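Local coordinates for putative major capsid protein (Cafeteriavirus-dependent mavirus, PDB 6G44) that probably builds the icosahedral shell of the virophage as a double jelly-roll major capsid protein that associates into trimers, at residues H130-A134 with N385-K389; E138-L142 with Y213-K217. All blocks are in the same frame, centred on the assembly; numbering follows the deposited sequence.

Overall arrangement
In a double jelly-roll capsid protein, contacts outside the sheets can tie the two halves together, and these two are a worked example. Contact 1 joins the loop before helix 136-142 to a loop of the C-terminal half; contact 2 fastens that helix to a loop between strands 195-205 and 222-235 of the N-terminal half. Their centres lie about 14 Å apart, and they touch: Leu-139 CD2 is 3.7 Å from Ala-134 CB, and the rings of His-130 and Tyr-213 meet edge-to-face, with His-130 CE1 4.1 Å from Tyr-213 CE1. Contact 2 meets the third subunit through Lys-217; no other chain touches contact 1 directly.

Contact 1 (H130-A134 with N385-K389); sequences HQYNA and NGYNK. With SO4 (sulfate ion), chain Z.
One side chain can knit two irregular loops together by bonding to backbone carbonyls, and Asn-388 does so here, between the two halves of a double jelly-roll. Its loop leaves helix 375-384 through a Schellman motif whose C-prime residue is Gly-386 (phi 105°, psi -5°). The other loop follows helix 123-130. His-130 O receives both Asn-133 N and Ala-134 N at 3.2 Å, curling the chain so that its next carbonyls face Asn-388. Gln-131 O accepts Asn-388 ND2 at 3.1 Å, and water 1 donates to both Gln-131 O (2.6 Å) and Asn-388 OD1 (2.8 Å). Tyr-132 O takes a weak hydrogen bond from Asn-388 N (2.9 Å) and a CA-H...O contact from Tyr-387 CA (3.2 Å). The Tyr-132 ring (chi1 m) lies nearly parallel to that of Tyr-387 (chi1 t), planes at 11° but slid apart, centroids 5.9 Å away; Lys-389 CG sits at the Tyr-132 ring edge, 4.1 Å from CD1. Beyond it, Lys-389 NZ forms a salt bridge with Glu-150 and donates to O3 of a sulfate (2.9 Å), probably from the crystallisation liquor, that Ser-172 of the second subunit also binds. Asn-133, whose CA lies 4.4 Å from Tyr-387 CA, adopts chi1 p and sends ND2 to Asn-385 O at 3.1 Å. A CB on Gly-386 would collide with Asn-133 O. Ala-134, extended at phi -84° and psi 162°, closes the grip: its O accepts the same Asn-388 ND2 (chi1 p) at 3.0 Å.

Contact 2 (E138-L142 with Y213-K217); sequences ELALL and YKNIK
A helix can hold a loop with one face that combines a polar anchor with an apolar surface. Residues 138-142 end helix 136-142 of the N-terminal jelly-roll region, with Leu-142 N bonded to Glu-138 O at 2.9 Å; Glu-138, Leu-141 and Leu-142 therefore share one side. Across from them, 213-217 forms an irregular turn, with phi/psi of -72°/-10° at Tyr-213, -89°/-8° at Lys-214, -134°/58° at Asn-215 and -66°/-32° at Ile-216. The CA atoms of Glu-138 and Lys-214 lie 6.9 Å apart, those of Leu-141 and Ile-216 6.4 Å.

The polar link is one hydrogen bond: Glu-138, with chi1 and chi2 both m, brings OE2 to within 3.1 Å of Ile-216 N, with an N-H...O angle of 166°.

Apolar packing centres on Ile-216 (chi1 m, chi2 t). Its CD1 reaches Leu-142 CB at 3.6 Å, and its CG2 meets Leu-141 CB at 3.8 Å. Leu-142 also touches strand 195-205, bonding through its backbone to Ala-205, and Lys-217 packs on Ser-384 of the third subunit.

Because the carboxylate is answered across this contact by a main-chain NH, the bond depends on where the backbone places Ile-216 N, and Ile-216 supplies both the bonded amide and the hydrophobic wedge.

Contact 1 (H130-A134 with N385-K389)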
loop_
_atom_site.group_PDB
_atom_site.type_symbol
_atom_site.label_atom_id
_atom_site.label_comp_id
_atom_site.label_asym_id
_atom_site.label_seq_id
_atom_site.Cartn_x
_atom_site.Cartn_y
_atom_site.Cartn_z
ATOM N N HIS C 130 13.766 -15.467 3.986
ATOM C CA HIS C 130 13.354 -14.616 2.892
ATOM C C HIS C 130 12.029 -13.926 3.167
ATOM O O HIS C 130 11.810 -12.774 2.753
ATOM C CB HIS C 130 13.260 -15.447 1.596
ATOM C CG HIS C 130 12.963 -14.650 0.376
ATOM N ND1 HIS C 130 13.847 -13.729 -0.132
ATOM C CD2 HIS C 130 11.910 -14.668 -0.467
ATOM C CE1 HIS C 130 13.335 -13.202 -1.228
ATOM N NE2 HIS C 130 12.156 -13.745 -1.449
ATOM N N GLN C 131 11.120 -14.620 3.859
ATOM C CA GLN C 131 9.796 -14.040 4.153
ATOM C C GLN C 131 9.882 -12.753 4.971
ATOM O O GLN C 131 8.933 -11.956 4.961
ATOM C CB GLN C 131 8.875 -15.053 4.874
ATOM C CG GLN C 131 9.314 -15.414 6.273
ATOM C CD GLN C 131 8.547 -16.562 6.898
ATOM O OE1 GLN C 131 7.460 -16.912 6.449
ATOM N NE2 GLN C 131 9.121 -17.172 7.947
ATOM N N TYR C 132 10.997 -12.572 5.685
ATOM C CA TYR C 132 11.154 -11.428 6.601
ATOM C C TYR C 132 11.827 -10.239 5.967
ATOM O O TYR C 132 11.812 -9.173 6.578
ATOM C CB TYR C 132 11.933 -11.801 7.854
ATOM C CG TYR C 132 11.182 -12.687 8.787
ATOM C CD1 TYR C 132 10.052 -12.233 9.456
ATOM C CD2 TYR C 132 11.589 -13.982 9.022
ATOM C CE1 TYR C 132 9.367 -13.046 10.339
ATOM C CE2 TYR C 132 10.912 -14.803 9.901
ATOM C CZ TYR C 132 9.804 -14.339 10.566
ATOM O OH TYR C 132 9.135 -15.186 11.424
ATOM N N ASN C 133 12.475 -10.360 4.823
ATOM C CA ASN C 133 13.070 -9.121 4.259
ATOM C C ASN C 133 12.927 -8.898 2.781
ATOM O O ASN C 133 13.527 -7.955 2.245
ATOM C CB ASN C 133 14.510 -8.917 4.750
ATOM C CG ASN C 133 15.488 -9.742 3.992
ATOM O OD1 ASN C 133 15.141 -10.788 3.439
ATOM N ND2 ASN C 133 16.715 -9.271 3.920
ATOM N N ALA C 134 12.053 -9.663 2.146
ATOM C CA ALA C 134 11.663 -9.448 0.781
ATOM C C ALA C 134 10.580 -8.420 0.658
ATOM O O ALA C 134 9.869 -8.082 1.607
ATOM C CB ALA C 134 11.187 -10.765 0.168
ATOM N N ASN C 385 18.063 -3.274 6.378
ATOM C CA ASN C 385 18.426 -4.362 5.491
ATOM C C ASN C 385 17.207 -5.159 5.052
ATOM O O ASN C 385 17.329 -6.327 4.612
ATOM C CB ASN C 385 19.473 -5.227 6.196
ATOM C CG ASN C 385 20.765 -4.488 6.364
ATOM O OD1 ASN C 385 21.256 -3.861 5.398
ATOM N ND2 ASN C 385 21.316 -4.468 7.601
ATOM N N GLY C 386 16.029 -4.552 5.164
ATOM C CA GLY C 386 14.809 -5.080 4.581
ATOM C C GLY C 386 13.816 -5.717 5.522
ATOM O O GLY C 386 12.714 -6.054 5.075
ATOM N N TYR C 387 14.129 -5.869 6.818
ATOM C CA TYR C 387 13.174 -6.486 7.741
ATOM C C TYR C 387 11.826 -5.793 7.617
ATOM O O TYR C 387 11.759 -4.578 7.709
ATOM C CB TYR C 387 13.688 -6.439 9.171
ATOM C CG TYR C 387 12.816 -7.213 10.112
ATOM C CD1 TYR C 387 12.974 -8.601 10.267
ATOM C CD2 TYR C 387 11.838 -6.573 10.864
ATOM C CE1 TYR C 387 12.143 -9.344 11.090
ATOM C CE2 TYR C 387 11.016 -7.290 11.711
ATOM C CZ TYR C 387 11.188 -8.666 11.855
ATOM O OH TYR C 387 10.364 -9.383 12.715
ATOM N N ASN C 388 10.773 -6.590 7.451
ATOM C CA ASN C 388 9.484 -6.093 6.930
ATOM C C ASN C 388 8.298 -6.251 7.862
ATOM O O ASN C 388 7.163 -6.071 7.431
ATOM C CB ASN C 388 9.189 -6.716 5.554
ATOM C CG ASN C 388 9.035 -8.214 5.614
ATOM O OD1 ASN C 388 8.796 -8.793 6.679
ATOM N ND2 ASN C 388 9.203 -8.875 4.453
ATOM N N LYS C 389 8.534 -6.526 9.139
ATOM C CA LYS C 389 7.472 -6.690 10.125
ATOM C C LYS C 389 7.540 -5.649 11.236
ATOM O O LYS C 389 8.564 -5.007 11.443
ATOM C CB LYS C 389 7.487 -8.089 10.744
ATOM C CG LYS C 389 7.338 -9.210 9.727
ATOM C CD LYS C 389 6.082 -9.085 8.886
ATOM C CE LYS C 389 4.811 -9.275 9.696
ATOM N NZ LYS C 389 3.601 -8.963 8.899
HETATM S S SO4 Z . 3.203 -5.384 9.778
HETATM O O1 SO4 Z . 3.733 -6.222 10.841
HETATM O O2 SO4 Z . 1.803 -5.078 10.030
HETATM O O3 SO4 Z . 3.327 -6.119 8.479
HETATM O O4 SO4 Z . 4.006 -4.135 9.692
HETATM O O HOH W 1 6.875 -10.697 5.993
HETATM O O HOH W 2 11.463 -5.676 2.630
#

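Contact 2 (E138-L142 with Y213-K217)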
loop_
_atom_site.group_PDB
_atom_site.type_symbol
_atom_site.label_atom_id
_atom_site.label_comp_id
_atom_site.label_asym_id
_atom_site.label_seq_id
_atom_site.Cartn_x
_atom_site.Cartn_y
_atom_site.Cartn_z
ATOM N N GLU C 138 6.375 -8.937 -4.062
ATOM C CA GLU C 138 6.960 -10.143 -4.639
ATOM C C GLU C 138 6.503 -11.378 -3.864
ATOM O O GLU C 138 6.229 -12.414 -4.461
ATOM C CB GLU C 138 8.505 -10.103 -4.685
ATOM C CG GLU C 138 9.093 -9.353 -5.874
ATOM C CD GLU C 138 8.928 -10.065 -7.213
ATOM O OE1 GLU C 138 8.914 -9.335 -8.224
ATOM O OE2 GLU C 138 8.870 -11.332 -7.293
ATOM N N LEU C 139 6.433 -11.291 -2.535
ATOM C CA LEU C 139 6.018 -12.447 -1.748
ATOM C C LEU C 139 4.616 -12.914 -2.128
ATOM O O LEU C 139 4.348 -14.123 -2.152
ATOM C CB LEU C 139 6.128 -12.139 -0.242
ATOM C CG LEU C 139 7.544 -12.016 0.316
ATOM C CD1 LEU C 139 7.495 -11.706 1.819
ATOM C CD2 LEU C 139 8.433 -13.214 0.061
ATOM N N ALA C 140 3.701 -11.991 -2.428
ATOM C CA ALA C 140 2.360 -12.379 -2.852
ATOM C C ALA C 140 2.343 -13.024 -4.227
ATOM O O ALA C 140 1.450 -13.791 -4.518
ATOM C CB ALA C 140 1.389 -11.181 -2.804
ATOM N N LEU C 141 3.315 -12.698 -5.069
ATOM C CA LEU C 141 3.453 -13.394 -6.351
ATOM C C LEU C 141 4.076 -14.779 -6.165
ATOM O O LEU C 141 3.892 -15.672 -6.995
ATOM C CB LEU C 141 4.287 -12.594 -7.328
ATOM C CG LEU C 141 3.724 -11.243 -7.753
ATOM C CD1 LEU C 141 4.724 -10.550 -8.672
ATOM C CD2 LEU C 141 2.393 -11.396 -8.440
ATOM N N LEU C 142 4.846 -14.939 -5.097
ATOM C CA LEU C 142 5.508 -16.204 -4.776
ATOM C C LEU C 142 4.500 -17.248 -4.296
ATOM O O LEU C 142 4.492 -18.397 -4.776
ATOM C CB LEU C 142 6.612 -15.938 -3.748
ATOM C CG LEU C 142 7.765 -16.930 -3.582
ATOM C CD1 LEU C 142 8.883 -16.293 -2.785
ATOM C CD2 LEU C 142 7.309 -18.200 -2.887
ATOM N N TYR C 213 13.191 -16.614 -8.193
ATOM C CA TYR C 213 12.068 -16.396 -7.264
ATOM C C TYR C 213 12.010 -14.970 -6.733
ATOM O O TYR C 213 11.027 -14.599 -6.061
ATOM C CB TYR C 213 12.104 -17.414 -6.089
ATOM C CG TYR C 213 13.364 -17.333 -5.277
ATOM C CD1 TYR C 213 13.475 -16.423 -4.227
ATOM C CD2 TYR C 213 14.453 -18.162 -5.540
ATOM C CE1 TYR C 213 14.646 -16.306 -3.509
ATOM C CE2 TYR C 213 15.623 -18.065 -4.813
ATOM C CZ TYR C 213 15.715 -17.121 -3.800
ATOM O OH TYR C 213 16.865 -16.987 -3.056
ATOM N N LYS C 214 13.041 -14.170 -6.978
ATOM C CA LYS C 214 13.014 -12.765 -6.577
ATOM C C LYS C 214 12.414 -11.876 -7.665
ATOM O O LYS C 214 12.196 -10.687 -7.415
ATOM C CB LYS C 214 14.422 -12.287 -6.206
ATOM C CG LYS C 214 15.044 -13.028 -5.019
ATOM C CD LYS C 214 16.563 -12.884 -4.935
ATOM C CE LYS C 214 17.060 -11.446 -4.842
ATOM N NZ LYS C 214 16.871 -10.841 -3.500
ATOM N N ASN C 215 12.161 -12.420 -8.863
ATOM C CA ASN C 215 11.695 -11.679 -10.024
ATOM C C ASN C 215 10.536 -12.451 -10.678
ATOM O O ASN C 215 10.646 -12.806 -11.838
ATOM C CB ASN C 215 12.859 -11.508 -11.032
ATOM C CG ASN C 215 14.052 -10.748 -10.455
ATOM O OD1 ASN C 215 14.973 -11.337 -9.881
ATOM N ND2 ASN C 215 14.051 -9.438 -10.632
ATOM N N ILE C 216 9.459 -12.725 -9.955
ATOM C CA ILE C 216 8.383 -13.540 -10.474
ATOM C C ILE C 216 7.615 -12.907 -11.640
ATOM O O ILE C 216 7.196 -13.617 -12.549
ATOM C CB ILE C 216 7.472 -13.986 -9.325
ATOM C CG1 ILE C 216 8.277 -14.958 -8.429
ATOM C CG2 ILE C 216 6.187 -14.627 -9.848
ATOM C CD1 ILE C 216 7.762 -15.073 -7.029
ATOM N N LYS C 217 7.488 -11.579 -11.667
ATOM C CA LYS C 217 6.733 -10.959 -12.775
ATOM C C LYS C 217 7.455 -11.120 -14.108
ATOM O O LYS C 217 6.817 -11.459 -15.132
ATOM C CB LYS C 217 6.420 -9.470 -12.526
ATOM C CG LYS C 217 5.701 -8.820 -13.716
ATOM C CD LYS C 217 5.075 -7.461 -13.434
ATOM C CE LYS C 217 4.628 -6.794 -14.738
ATOM N NZ LYS C 217 3.590 -7.578 -15.484
#